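Local coordinates for protein type IV pilus biogenesis factor PilY1 (Pseudomonas aeruginosa, PDB 3HX6) that primes type IV pilus assembly and stabilises pili, probably by opposing retraction in a calcium-dependent way, and serves twitching motility and host-cell adhesion, at residues 369-374 / 390-395; 336-339 / 343-346; 421-424 / 428-431; 385-390 / 430-435; 413-418 / 481-486. The protein carries 3 engineered substitutions. All coordinates share one frame; numbering follows the deposited sequence.

Contact 1 of 5, residues 369-374 / 390-395; sequences YGIWDQ and GNLQQQ
In the large mixed β-sheet of this C-terminal β-propeller domain, L392 on strand 392-405 meets I371 and Y369 on strand 367-373 over the top of the strand that separates them, 433-437. The two flanking strands run nearly antiparallel, 162° between their directions, with the axes of these short segments 8.6 Å apart. At that spacing side chains do the touching, and the buried group is entirely apolar where it meets. L392 points directly at the other strand, and both arms of its fork reach I371: CD1 of L392 lies 3.7 Å from CD1 of I371, while CD2 of L392 is 3.8 Å from the same methyl. I371 turns its longer branch toward this meeting by setting CG1 beside its backbone N (chi1 -57°). A branched leucine suits the place because one methyl can serve two neighbours. Y369 presents its ring edge rather than a face, and its hydroxyl bonds Q326 and R389 beyond the contact. Y316 of strand 307-317 packs on both I371 and L392, and Y435 of the middle strand touches Y369 and L392. The tyrosine edge meets leucine through CD2 of Y369, 4.1 Å from CD1 of L392.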
# COMPACT_ATOMS: atom_id res chain seq x y z
N TYR A 369 -15.41 15.35 21.51
CA TYR A 369 -16.19 14.48 22.38
C TYR A 369 -16.19 13.03 21.93
O TYR A 369 -16.09 12.74 20.74
CB TYR A 369 -17.66 14.92 22.43
CG TYR A 369 -17.91 16.29 23.02
CD1 TYR A 369 -17.99 17.41 22.21
CD2 TYR A 369 -18.06 16.46 24.40
CE1 TYR A 369 -18.22 18.68 22.74
CE2 TYR A 369 -18.29 17.72 24.95
CZ TYR A 369 -18.37 18.82 24.12
OH TYR A 369 -18.60 20.07 24.65
N GLY A 370 -16.32 12.14 22.91
CA GLY A 370 -16.41 10.72 22.65
C GLY A 370 -17.62 10.28 23.46
O GLY A 370 -17.54 10.15 24.68
N ILE A 371 -18.75 10.05 22.79
CA ILE A 371 -19.98 9.65 23.47
C ILE A 371 -20.39 8.20 23.21
O ILE A 371 -20.43 7.75 22.07
CB ILE A 371 -21.16 10.56 23.05
CG1 ILE A 371 -20.83 12.02 23.34
CG2 ILE A 371 -22.43 10.13 23.80
CD1 ILE A 371 -20.57 12.33 24.80
N TRP A 372 -20.72 7.49 24.27
CA TRP A 372 -21.11 6.09 24.13
C TRP A 372 -22.55 5.91 23.68
O TRP A 372 -23.48 6.31 24.37
CB TRP A 372 -20.91 5.37 25.46
CG TRP A 372 -21.05 3.88 25.39
CD1 TRP A 372 -21.20 3.11 24.27
CD2 TRP A 372 -20.96 2.96 26.50
NE1 TRP A 372 -21.22 1.78 24.61
CE2 TRP A 372 -21.07 1.66 25.97
CE3 TRP A 372 -20.81 3.13 27.88
CZ2 TRP A 372 -21.02 0.52 26.78
CZ3 TRP A 372 -20.76 1.99 28.69
CH2 TRP A 372 -20.87 0.70 28.13
N ASP A 373 -22.74 5.34 22.49
CA ASP A 373 -24.08 5.05 21.99
C ASP A 373 -24.18 3.55 22.29
O ASP A 373 -23.54 2.75 21.63
CB ASP A 373 -24.17 5.27 20.48
CG ASP A 373 -25.57 5.01 19.94
OD1 ASP A 373 -26.40 4.46 20.70
OD2 ASP A 373 -25.84 5.34 18.77
N GLN A 374 -24.98 3.18 23.29
CA GLN A 374 -25.11 1.78 23.67
C GLN A 374 -26.22 1.01 22.97
O GLN A 374 -26.41 -0.18 23.23
CB GLN A 374 -25.34 1.66 25.18
CG GLN A 374 -24.44 2.54 26.02
CD GLN A 374 -24.58 2.22 27.50
OE1 GLN A 374 -24.40 3.08 28.35
NE2 GLN A 374 -24.90 0.97 27.80
N GLY A 390 -20.31 16.28 32.79
CA GLY A 390 -20.21 15.63 34.09
C GLY A 390 -20.23 14.11 34.03
O GLY A 390 -19.68 13.44 34.91
N ASN A 391 -20.85 13.56 32.99
CA ASN A 391 -20.92 12.11 32.82
C ASN A 391 -19.74 11.60 32.01
O ASN A 391 -19.65 10.41 31.71
CB ASN A 391 -22.20 11.73 32.09
CG ASN A 391 -23.43 12.36 32.71
OD1 ASN A 391 -24.04 13.24 32.12
ND2 ASN A 391 -23.78 11.91 33.91
N LEU A 392 -18.84 12.51 31.65
CA LEU A 392 -17.69 12.14 30.82
C LEU A 392 -16.37 12.36 31.53
O LEU A 392 -16.28 13.12 32.49
CB LEU A 392 -17.71 12.98 29.53
CG LEU A 392 -19.05 13.11 28.81
CD1 LEU A 392 -18.90 14.05 27.62
CD2 LEU A 392 -19.53 11.73 28.36
N GLN A 393 -15.34 11.66 31.06
CA GLN A 393 -14.01 11.80 31.62
C GLN A 393 -13.28 12.88 30.85
O GLN A 393 -13.11 12.79 29.63
CB GLN A 393 -13.22 10.50 31.50
CG GLN A 393 -11.78 10.64 31.95
CD GLN A 393 -11.68 11.18 33.36
OE1 GLN A 393 -12.33 10.67 34.27
NE2 GLN A 393 -10.86 12.21 33.55
N GLN A 394 -12.86 13.92 31.56
CA GLN A 394 -12.15 15.02 30.94
C GLN A 394 -10.71 14.62 30.62
O GLN A 394 -10.10 13.83 31.33
CB GLN A 394 -12.14 16.22 31.89
CG GLN A 394 -11.31 17.40 31.42
CD GLN A 394 -11.19 18.47 32.48
OE1 GLN A 394 -10.74 18.21 33.60
NE2 GLN A 394 -11.59 19.69 32.15
N GLN A 395 -10.20 15.16 29.52
CA GLN A 395 -8.82 14.95 29.11
C GLN A 395 -8.38 16.37 28.80
O GLN A 395 -9.21 17.24 28.52
CB GLN A 395 -8.72 14.08 27.84
CG GLN A 395 -9.34 12.68 27.94
CD GLN A 395 -8.58 11.73 28.86
OE1 GLN A 395 -9.03 10.61 29.12
NE2 GLN A 395 -7.42 12.16 29.35

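Contact 2 of 5, residues 336-339 / 343-346; sequences RHPT and YIVI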
# COMPACT_ATOMS: atom_id res chain seq x y z
N ARG A 336 -15.93 1.01 17.78
CA ARG A 336 -16.63 0.03 18.61
C ARG A 336 -16.16 0.18 20.06
O ARG A 336 -14.96 0.28 20.32
CB ARG A 336 -16.35 -1.40 18.13
CG ARG A 336 -17.29 -2.43 18.77
CD ARG A 336 -16.85 -3.86 18.48
NE ARG A 336 -17.00 -4.24 17.08
CZ ARG A 336 -18.16 -4.51 16.49
NH1 ARG A 336 -19.29 -4.45 17.17
NH2 ARG A 336 -18.18 -4.86 15.21
N HIS A 337 -17.10 0.21 20.99
CA HIS A 337 -16.74 0.33 22.39
C HIS A 337 -15.88 -0.87 22.82
O HIS A 337 -16.04 -1.97 22.31
CB HIS A 337 -18.02 0.41 23.23
CG HIS A 337 -17.78 0.80 24.66
ND1 HIS A 337 -17.38 -0.10 25.62
CD2 HIS A 337 -17.87 2.00 25.28
CE1 HIS A 337 -17.24 0.53 26.77
NE2 HIS A 337 -17.53 1.80 26.59
N PRO A 338 -14.95 -0.65 23.76
CA PRO A 338 -14.07 -1.73 24.24
C PRO A 338 -14.80 -2.98 24.73
O PRO A 338 -14.28 -4.08 24.61
CB PRO A 338 -13.28 -1.06 25.37
CG PRO A 338 -13.17 0.35 24.88
CD PRO A 338 -14.55 0.64 24.34
N THR A 339 -16.00 -2.80 25.28
CA THR A 339 -16.78 -3.93 25.78
C THR A 339 -17.52 -4.64 24.66
O THR A 339 -18.15 -5.68 24.87
CB THR A 339 -17.84 -3.48 26.80
OG1 THR A 339 -18.73 -2.55 26.18
CG2 THR A 339 -17.19 -2.83 28.01
N TYR A 343 -21.20 1.71 20.44
CA TYR A 343 -20.07 2.39 19.82
C TYR A 343 -19.79 3.73 20.48
O TYR A 343 -20.68 4.35 21.06
CB TYR A 343 -20.35 2.66 18.34
CG TYR A 343 -20.16 1.46 17.44
CD1 TYR A 343 -21.13 0.46 17.35
CD2 TYR A 343 -19.01 1.34 16.65
CE1 TYR A 343 -20.96 -0.63 16.51
CE2 TYR A 343 -18.83 0.24 15.81
CZ TYR A 343 -19.81 -0.73 15.74
OH TYR A 343 -19.64 -1.81 14.89
N ILE A 344 -18.54 4.16 20.36
CA ILE A 344 -18.16 5.45 20.89
C ILE A 344 -18.26 6.39 19.70
O ILE A 344 -17.59 6.19 18.68
CB ILE A 344 -16.71 5.43 21.45
CG1 ILE A 344 -16.66 4.49 22.66
CG2 ILE A 344 -16.27 6.85 21.84
CD1 ILE A 344 -15.27 4.27 23.23
N VAL A 345 -19.12 7.39 19.81
CA VAL A 345 -19.31 8.36 18.74
C VAL A 345 -18.40 9.55 19.01
O VAL A 345 -18.53 10.24 20.02
CB VAL A 345 -20.78 8.83 18.69
CG1 VAL A 345 -21.00 9.72 17.48
CG2 VAL A 345 -21.71 7.62 18.66
N ILE A 346 -17.45 9.77 18.11
CA ILE A 346 -16.49 10.86 18.28
C ILE A 346 -16.81 12.03 17.36
O ILE A 346 -17.02 11.86 16.16
CB ILE A 346 -15.06 10.36 18.00
CG1 ILE A 346 -14.76 9.15 18.90
CG2 ILE A 346 -14.05 11.48 18.22
CD1 ILE A 346 -13.44 8.47 18.62
O HOH W 1 -21.45 -3.65 15.04
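R336 and Y343 pair across the β-hairpin that joins strands 333-336 and 343-348 at one border of the mixed sheet, an antiparallel non-hydrogen-bonded pair with CA atoms 4.3 Å apart. The first kind of contact is aromatic against backbone and aliphatic chain. Y343 folds its ring back over its partner, CD2 of Y343 coming within 3.3 Å of the backbone N of R336, and CG of R336 rides over one ring face, displaced toward the rim. Arginine fits here because its methylenes cover the ring while its charged end stays near the surface.

The polar link is indirect. The guanidinium is inclined 44° to the ring, and the Y343 hydroxyl sits over one of its faces. NH2 of R336 is 3.4 Å from OH of Y343, but the angle is too poor for a hydrogen bond. A water joins them instead, 3.1 Å from NH1 of R336 and 2.6 Å from OH of Y343. The Y343 side chain is about 10 Å from the bound calcium ion.

Van der Waals packing completes the contact. I344 reaches toward the turn with CG1 beside its backbone N (chi1 -65°), bringing CG1 of I344 to 3.8 Å from CD2 of H337, whose ring also stacks on W372. Past the imidazole, the terminal CD1 of I344 meets CD of P338 at 3.9 Å.

Contact 3 of 5, residues 421-424 / 428-431; sequences NWLN and STKQ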
# COMPACT_ATOMS: atom_id res chain seq x y z
N ASN A 421 -14.05 5.22 33.31
CA ASN A 421 -14.69 4.13 34.04
C ASN A 421 -16.09 3.98 33.48
O ASN A 421 -17.02 4.67 33.89
CB ASN A 421 -14.76 4.44 35.54
CG ASN A 421 -15.18 3.23 36.36
OD1 ASN A 421 -15.52 3.36 37.53
ND2 ASN A 421 -15.15 2.05 35.75
N TRP A 422 -16.23 3.06 32.53
CA TRP A 422 -17.51 2.84 31.86
C TRP A 422 -18.63 2.24 32.69
O TRP A 422 -19.77 2.71 32.63
CB TRP A 422 -17.30 1.96 30.62
CG TRP A 422 -16.26 2.46 29.66
CD1 TRP A 422 -14.99 1.98 29.51
CD2 TRP A 422 -16.41 3.50 28.69
NE1 TRP A 422 -14.35 2.65 28.49
CE2 TRP A 422 -15.20 3.59 27.98
CE3 TRP A 422 -17.47 4.36 28.35
CZ2 TRP A 422 -15.00 4.51 26.94
CZ3 TRP A 422 -17.27 5.28 27.32
CH2 TRP A 422 -16.05 5.34 26.63
N LEU A 423 -18.33 1.20 33.46
CA LEU A 423 -19.36 0.53 34.25
C LEU A 423 -19.05 0.39 35.74
O LEU A 423 -17.89 0.29 36.12
CB LEU A 423 -19.60 -0.89 33.71
CG LEU A 423 -20.09 -1.17 32.28
CD1 LEU A 423 -21.33 -0.34 31.99
CD2 LEU A 423 -18.99 -0.85 31.29
N ASN A 424 -20.09 0.37 36.56
CA ASN A 424 -19.91 0.16 37.99
C ASN A 424 -19.85 -1.35 38.14
O ASN A 424 -19.99 -2.07 37.15
CB ASN A 424 -21.10 0.69 38.80
CG ASN A 424 -21.10 2.19 38.92
OD1 ASN A 424 -20.04 2.82 39.05
ND2 ASN A 424 -22.28 2.79 38.90
N SER A 428 -24.05 -1.24 35.75
CA SER A 428 -24.72 -0.01 35.32
C SER A 428 -23.67 0.97 34.79
O SER A 428 -22.52 0.96 35.23
CB SER A 428 -25.48 0.63 36.48
OG SER A 428 -24.60 1.16 37.46
N THR A 429 -24.08 1.81 33.86
CA THR A 429 -23.19 2.79 33.24
C THR A 429 -22.70 3.87 34.20
O THR A 429 -23.50 4.51 34.88
CB THR A 429 -23.87 3.49 32.05
OG1 THR A 429 -24.28 2.51 31.09
CG2 THR A 429 -22.92 4.49 31.39
N LYS A 430 -21.39 4.08 34.23
CA LYS A 430 -20.82 5.12 35.08
C LYS A 430 -20.51 6.31 34.17
O LYS A 430 -21.34 7.20 34.01
CB LYS A 430 -19.55 4.63 35.78
CG LYS A 430 -19.02 5.63 36.79
CD LYS A 430 -17.88 5.06 37.61
CE LYS A 430 -17.31 6.12 38.55
NZ LYS A 430 -16.80 7.31 37.81
N GLN A 431 -19.32 6.34 33.57
CA GLN A 431 -19.00 7.43 32.65
C GLN A 431 -19.47 7.00 31.27
O GLN A 431 -19.32 5.84 30.89
CB GLN A 431 -17.49 7.73 32.66
CG GLN A 431 -17.02 8.44 33.93
CD GLN A 431 -15.52 8.68 33.95
OE1 GLN A 431 -14.73 7.75 33.80
NE2 GLN A 431 -15.13 9.93 34.16
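L423 and T429 are joined by a single backbone bridge, CA atoms 4.6 Å apart, and bonds from neighbouring residues secure the two arms around it. N424 N donates to S428 O at 2.8 Å on the side nearer the turn; beyond the bridge, K430 N reaches W422 O at 2.7 Å and Q431 N reaches N421 O. The K430 N-H comes from above the W422 carbonyl plane, 40° out of it. Q431 adds a bond from its side chain: extended beyond CG, it carries OE1 to 2.7 Å from the backbone N of N421, nearly straight at 172° and in the plane of the amide carbonyl. Glutamine is long enough to span this gap, and its NE2 goes on to bond Q393 of strand 392-405.

The whole forms a hairpin-like loop at the surface, between strands 408-415 and 433-437. K430 runs across the two asparagines, its methylenes crossing both side chains at about a right angle. CD of K430 lies 3.4 Å from OD1 of N424; its distance of 2.9 Å to OD1 of N421 is unusually short as modelled, and therefore doubtful. Lysine is at home in so exposed a position. W422 turns the other way, toward the protein, where its ring meets H337 and W372 edge-to-face; CE3 of W422 also lies 3.5 Å from O of Q431. L423 bends its tip back, CD1 of L423 packing 3.8 Å from CA of T429, while OG1 of T429 bonds Q374.

Contact 4 of 5, residues 385-390 / 430-435; sequences PRLTRG and KQSGWY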
# COMPACT_ATOMS: atom_id res chain seq x y z
N PRO A 385 -29.80 8.14 26.93
CA PRO A 385 -29.40 8.90 28.12
C PRO A 385 -29.06 10.35 27.79
O PRO A 385 -28.46 10.64 26.75
CB PRO A 385 -28.18 8.12 28.62
CG PRO A 385 -28.51 6.70 28.22
CD PRO A 385 -29.04 6.89 26.81
N ARG A 386 -29.46 11.26 28.67
CA ARG A 386 -29.16 12.67 28.46
C ARG A 386 -27.87 12.90 29.22
O ARG A 386 -27.84 12.77 30.45
CB ARG A 386 -30.27 13.56 29.01
CG ARG A 386 -30.12 15.01 28.61
CD ARG A 386 -31.05 15.90 29.39
NE ARG A 386 -30.85 17.30 29.04
CZ ARG A 386 -31.47 18.31 29.63
NH1 ARG A 386 -32.33 18.08 30.62
NH2 ARG A 386 -31.22 19.55 29.25
N LEU A 387 -26.80 13.23 28.50
CA LEU A 387 -25.50 13.42 29.12
C LEU A 387 -24.98 14.84 29.09
O LEU A 387 -25.40 15.67 28.28
CB LEU A 387 -24.45 12.51 28.47
CG LEU A 387 -24.66 11.00 28.46
CD1 LEU A 387 -24.80 10.49 29.87
CD2 LEU A 387 -25.88 10.65 27.65
N THR A 388 -24.03 15.09 29.98
CA THR A 388 -23.38 16.38 30.14
C THR A 388 -21.91 16.05 30.35
O THR A 388 -21.55 14.89 30.52
CB THR A 388 -23.97 17.12 31.38
OG1 THR A 388 -25.17 17.82 31.01
CG2 THR A 388 -22.97 18.09 31.96
N ARG A 389 -21.04 17.06 30.31
CA ARG A 389 -19.62 16.84 30.53
C ARG A 389 -19.40 16.09 31.84
O ARG A 389 -18.41 15.37 31.99
CB ARG A 389 -18.89 18.18 30.58
CG ARG A 389 -18.89 18.93 29.27
CD ARG A 389 -18.23 20.29 29.43
NE ARG A 389 -17.92 20.86 28.13
CZ ARG A 389 -16.74 21.33 27.78
NH1 ARG A 389 -15.73 21.32 28.65
NH2 ARG A 389 -16.55 21.79 26.55
N GLY A 390 -20.31 16.28 32.79
CA GLY A 390 -20.21 15.63 34.09
C GLY A 390 -20.23 14.11 34.03
O GLY A 390 -19.68 13.44 34.91
N LYS A 430 -21.39 4.08 34.23
CA LYS A 430 -20.82 5.12 35.08
C LYS A 430 -20.51 6.31 34.17
O LYS A 430 -21.34 7.20 34.01
CB LYS A 430 -19.55 4.63 35.78
CG LYS A 430 -19.02 5.63 36.79
CD LYS A 430 -17.88 5.06 37.61
CE LYS A 430 -17.31 6.12 38.55
NZ LYS A 430 -16.80 7.31 37.81
N GLN A 431 -19.32 6.34 33.57
CA GLN A 431 -19.00 7.43 32.65
C GLN A 431 -19.47 7.00 31.27
O GLN A 431 -19.32 5.84 30.89
CB GLN A 431 -17.49 7.73 32.66
CG GLN A 431 -17.02 8.44 33.93
CD GLN A 431 -15.52 8.68 33.95
OE1 GLN A 431 -14.73 7.75 33.80
NE2 GLN A 431 -15.13 9.93 34.16
N SER A 432 -20.06 7.92 30.52
CA SER A 432 -20.55 7.56 29.19
C SER A 432 -19.65 8.05 28.08
O SER A 432 -20.02 7.99 26.90
CB SER A 432 -21.96 8.09 28.99
OG SER A 432 -22.87 7.39 29.82
N GLY A 433 -18.47 8.53 28.44
CA GLY A 433 -17.56 9.00 27.42
C GLY A 433 -16.46 9.90 27.93
O GLY A 433 -16.03 9.81 29.08
N TRP A 434 -16.02 10.79 27.05
CA TRP A 434 -14.95 11.70 27.37
C TRP A 434 -15.04 12.97 26.53
O TRP A 434 -15.83 13.05 25.60
CB TRP A 434 -13.60 11.02 27.10
CG TRP A 434 -13.49 10.38 25.71
CD1 TRP A 434 -13.62 9.05 25.41
CD2 TRP A 434 -13.14 11.04 24.48
NE1 TRP A 434 -13.37 8.84 24.07
CE2 TRP A 434 -13.07 10.04 23.48
CE3 TRP A 434 -12.88 12.37 24.13
CZ2 TRP A 434 -12.75 10.34 22.15
CZ3 TRP A 434 -12.56 12.66 22.80
CH2 TRP A 434 -12.50 11.65 21.83
N TYR A 435 -14.23 13.96 26.89
CA TYR A 435 -14.18 15.20 26.14
C TYR A 435 -12.80 15.80 26.29
O TYR A 435 -12.08 15.52 27.25
CB TYR A 435 -15.25 16.20 26.60
CG TYR A 435 -15.04 16.81 27.97
CD1 TYR A 435 -15.55 16.21 29.12
CD2 TYR A 435 -14.37 18.03 28.11
CE1 TYR A 435 -15.41 16.80 30.38
CE2 TYR A 435 -14.21 18.63 29.37
CZ TYR A 435 -14.73 18.01 30.49
OH TYR A 435 -14.58 18.60 31.72
O HOH W 2 -15.40 21.24 31.48
O HOH W 3 -17.39 12.01 34.92
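With CG lodged between its backbone N and carbonyl carbon (chi1 70°), the Y435 ring stands up from strand 433-437 toward R389, whose own CG lies anti to the carbonyl carbon, beside its backbone N, before the chain runs extended to NE. The meeting ties the loop that leads into strand 392-405 to that strand's parallel neighbour in the mixed β-sheet, 433-437, and to the residue just before it. CG of R389 sits almost squarely over the tyrosine, 4.3 Å from the centroid of the Y435 ring and 12° off the normal, a CH-pi contact. The extended chain passes across the ring at about a right angle, and NH1 of R389 comes to 3.2 Å from CE2 of Y435, with the guanidinium tilted 50° to the ring. Arginine is apt because its methylenes cover the aromatic face while its head has several polar partners farther on: NH2 forms a salt bridge with D437 and NE donates to V319 O. These fix the group's rotation. A water adds a further tie, 2.9 Å from NH1 of R389 and 2.8 Å from OH of Y435.

Nearer the loop's beginning the packing is simpler. L387 points at S432, and CD1 of L387 rests 3.7 Å from OG of S432; the leucine also reaches Y316 of strand 307-317. The compact serine fits against it, with CB of S432 3.8 Å from the same CD1 of L387. A second water donates to O of G390 at 2.7 Å and accepts from NE2 of Q431.

Contact 5 of 5, residues 413-418 / 481-486; sequences RIASQN and YGLDPY
R413 and Y481 meet edge to edge: the Y481 hydroxyl lies in the plane of the R413 guanidinium, and NH1 of R413 in turn approaches near the plane of the phenol ring, the two planes 39° apart. The hydrogen bond from NH1 of R413 to OH of Y481 is short at 2.7 Å but bent, with an angle of 139°. R413 reaches it fully extended from CG to NE. E447 engages both groups, by a salt bridge to NH1 of R413 and a bond to the Y481 hydroxyl, and probably balances the positive charge in this buried place. NE of R413 bonds Q400, and W479 makes a cation-pi contact with the guanidinium. Arginine suits the site because one flat group serves several partners at once.

Farther along the contact turns apolar, CB of A415 lying 4.2 Å from CD2 of L483; the small alanine lets the leucine approach. Within 481-486 itself, past the strand, OD1 of D484 accepts from N of Y486 at 3.0 Å, an Asx turn. Both strands, 408-415 and 477-483, are antiparallel to 521-524, which lies between them in the mixed sheet, while strand 392-405 borders 408-415 and 459-466 borders 477-483.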
# COMPACT_ATOMS: atom_id res chain seq x y z
N ARG A 413 2.34 18.60 21.01
CA ARG A 413 1.49 18.76 22.17
C ARG A 413 1.33 17.40 22.81
O ARG A 413 1.33 16.38 22.12
CB ARG A 413 0.14 19.34 21.76
CG ARG A 413 0.18 20.83 21.49
CD ARG A 413 -1.18 21.40 21.09
NE ARG A 413 -1.09 22.84 20.86
CZ ARG A 413 -2.08 23.57 20.37
NH1 ARG A 413 -3.24 23.00 20.06
NH2 ARG A 413 -1.92 24.88 20.20
N ILE A 414 1.23 17.39 24.13
CA ILE A 414 1.04 16.15 24.87
C ILE A 414 -0.30 16.24 25.56
O ILE A 414 -0.66 17.26 26.14
CB ILE A 414 2.15 15.94 25.93
CG1 ILE A 414 3.48 15.64 25.23
CG2 ILE A 414 1.78 14.79 26.87
CD1 ILE A 414 4.42 16.81 25.25
N ALA A 415 -1.06 15.15 25.48
CA ALA A 415 -2.37 15.09 26.09
C ALA A 415 -2.32 14.24 27.34
O ALA A 415 -1.41 13.42 27.51
CB ALA A 415 -3.38 14.49 25.10
N SER A 416 -3.29 14.43 28.22
CA SER A 416 -3.40 13.66 29.45
C SER A 416 -3.79 12.24 29.06
O SER A 416 -4.09 11.97 27.89
CB SER A 416 -4.49 14.26 30.35
OG SER A 416 -5.73 14.33 29.67
N GLN A 417 -3.78 11.34 30.04
CA GLN A 417 -4.12 9.95 29.78
C GLN A 417 -4.99 9.40 30.91
O GLN A 417 -4.67 8.39 31.52
CB GLN A 417 -2.84 9.12 29.65
CG GLN A 417 -3.04 7.68 29.22
CD GLN A 417 -1.71 6.98 28.98
OE1 GLN A 417 -1.37 6.63 27.86
NE2 GLN A 417 -0.96 6.78 30.05
N ASN A 418 -6.09 10.09 31.18
CA ASN A 418 -7.00 9.70 32.24
C ASN A 418 -7.86 8.54 31.78
O ASN A 418 -8.37 8.54 30.66
CB ASN A 418 -7.88 10.89 32.62
CG ASN A 418 -7.06 12.12 32.94
OD1 ASN A 418 -7.44 13.23 32.57
ND2 ASN A 418 -5.94 11.93 33.62
N TYR A 481 -3.73 15.53 15.32
CA TYR A 481 -3.72 14.75 16.55
C TYR A 481 -3.98 13.27 16.31
O TYR A 481 -4.67 12.89 15.37
CB TYR A 481 -4.79 15.25 17.54
CG TYR A 481 -4.64 16.67 18.02
CD1 TYR A 481 -5.28 17.73 17.37
CD2 TYR A 481 -3.87 16.97 19.16
CE1 TYR A 481 -5.17 19.04 17.84
CE2 TYR A 481 -3.75 18.27 19.64
CZ TYR A 481 -4.41 19.31 18.97
OH TYR A 481 -4.30 20.60 19.44
N GLY A 482 -3.42 12.45 17.18
CA GLY A 482 -3.62 11.01 17.13
C GLY A 482 -3.98 10.69 18.57
O GLY A 482 -3.11 10.71 19.45
N LEU A 483 -5.25 10.41 18.83
CA LEU A 483 -5.68 10.13 20.20
C LEU A 483 -6.29 8.75 20.39
O LEU A 483 -6.66 8.08 19.42
CB LEU A 483 -6.71 11.19 20.65
CG LEU A 483 -6.25 12.65 20.64
CD1 LEU A 483 -7.42 13.58 20.84
CD2 LEU A 483 -5.20 12.87 21.72
N ASP A 484 -6.38 8.33 21.64
CA ASP A 484 -6.98 7.05 21.98
C ASP A 484 -8.48 7.27 21.90
O ASP A 484 -9.05 8.04 22.67
CB ASP A 484 -6.57 6.63 23.40
CG ASP A 484 -7.33 5.42 23.90
OD1 ASP A 484 -7.94 4.69 23.08
OD2 ASP A 484 -7.31 5.19 25.13
N PRO A 485 -9.15 6.60 20.95
CA PRO A 485 -10.60 6.77 20.81
C PRO A 485 -11.41 6.33 22.02
O PRO A 485 -12.52 6.82 22.24
CB PRO A 485 -10.93 5.94 19.57
CG PRO A 485 -9.90 4.83 19.63
CD PRO A 485 -8.64 5.60 20.00
N TYR A 486 -10.84 5.42 22.81
CA TYR A 486 -11.50 4.89 23.99
C TYR A 486 -11.45 5.81 25.20
O TYR A 486 -12.16 5.60 26.18
CB TYR A 486 -10.88 3.55 24.39
CG TYR A 486 -10.76 2.56 23.25
CD1 TYR A 486 -9.57 1.86 23.04
CD2 TYR A 486 -11.83 2.31 22.41
CE1 TYR A 486 -9.46 0.93 22.01
CE2 TYR A 486 -11.74 1.38 21.38
CZ TYR A 486 -10.55 0.69 21.18
OH TYR A 486 -10.47 -0.24 20.17

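Overall arrangement
Contacts 1 and 5 are buried and each spans one intervening strand, but contact 1 is apolar whereas contact 5 is built round a buried charge. Contact 4 brings in the middle strand of contact 1 itself, and the two are joined by backbone bonds through W372, S432 and N391. Contact 2 is partly buried at the sheet's border, and strand 343-348 pairs there with 367-373 of contact 1. Contact 3 is the surface member, held mainly by backbone and amide bonds where the buried contacts rely on side chains; it touches contacts 1 and 2 through its tryptophan. Water-mediated links occur in contacts 2 and 4, the two partly buried ones.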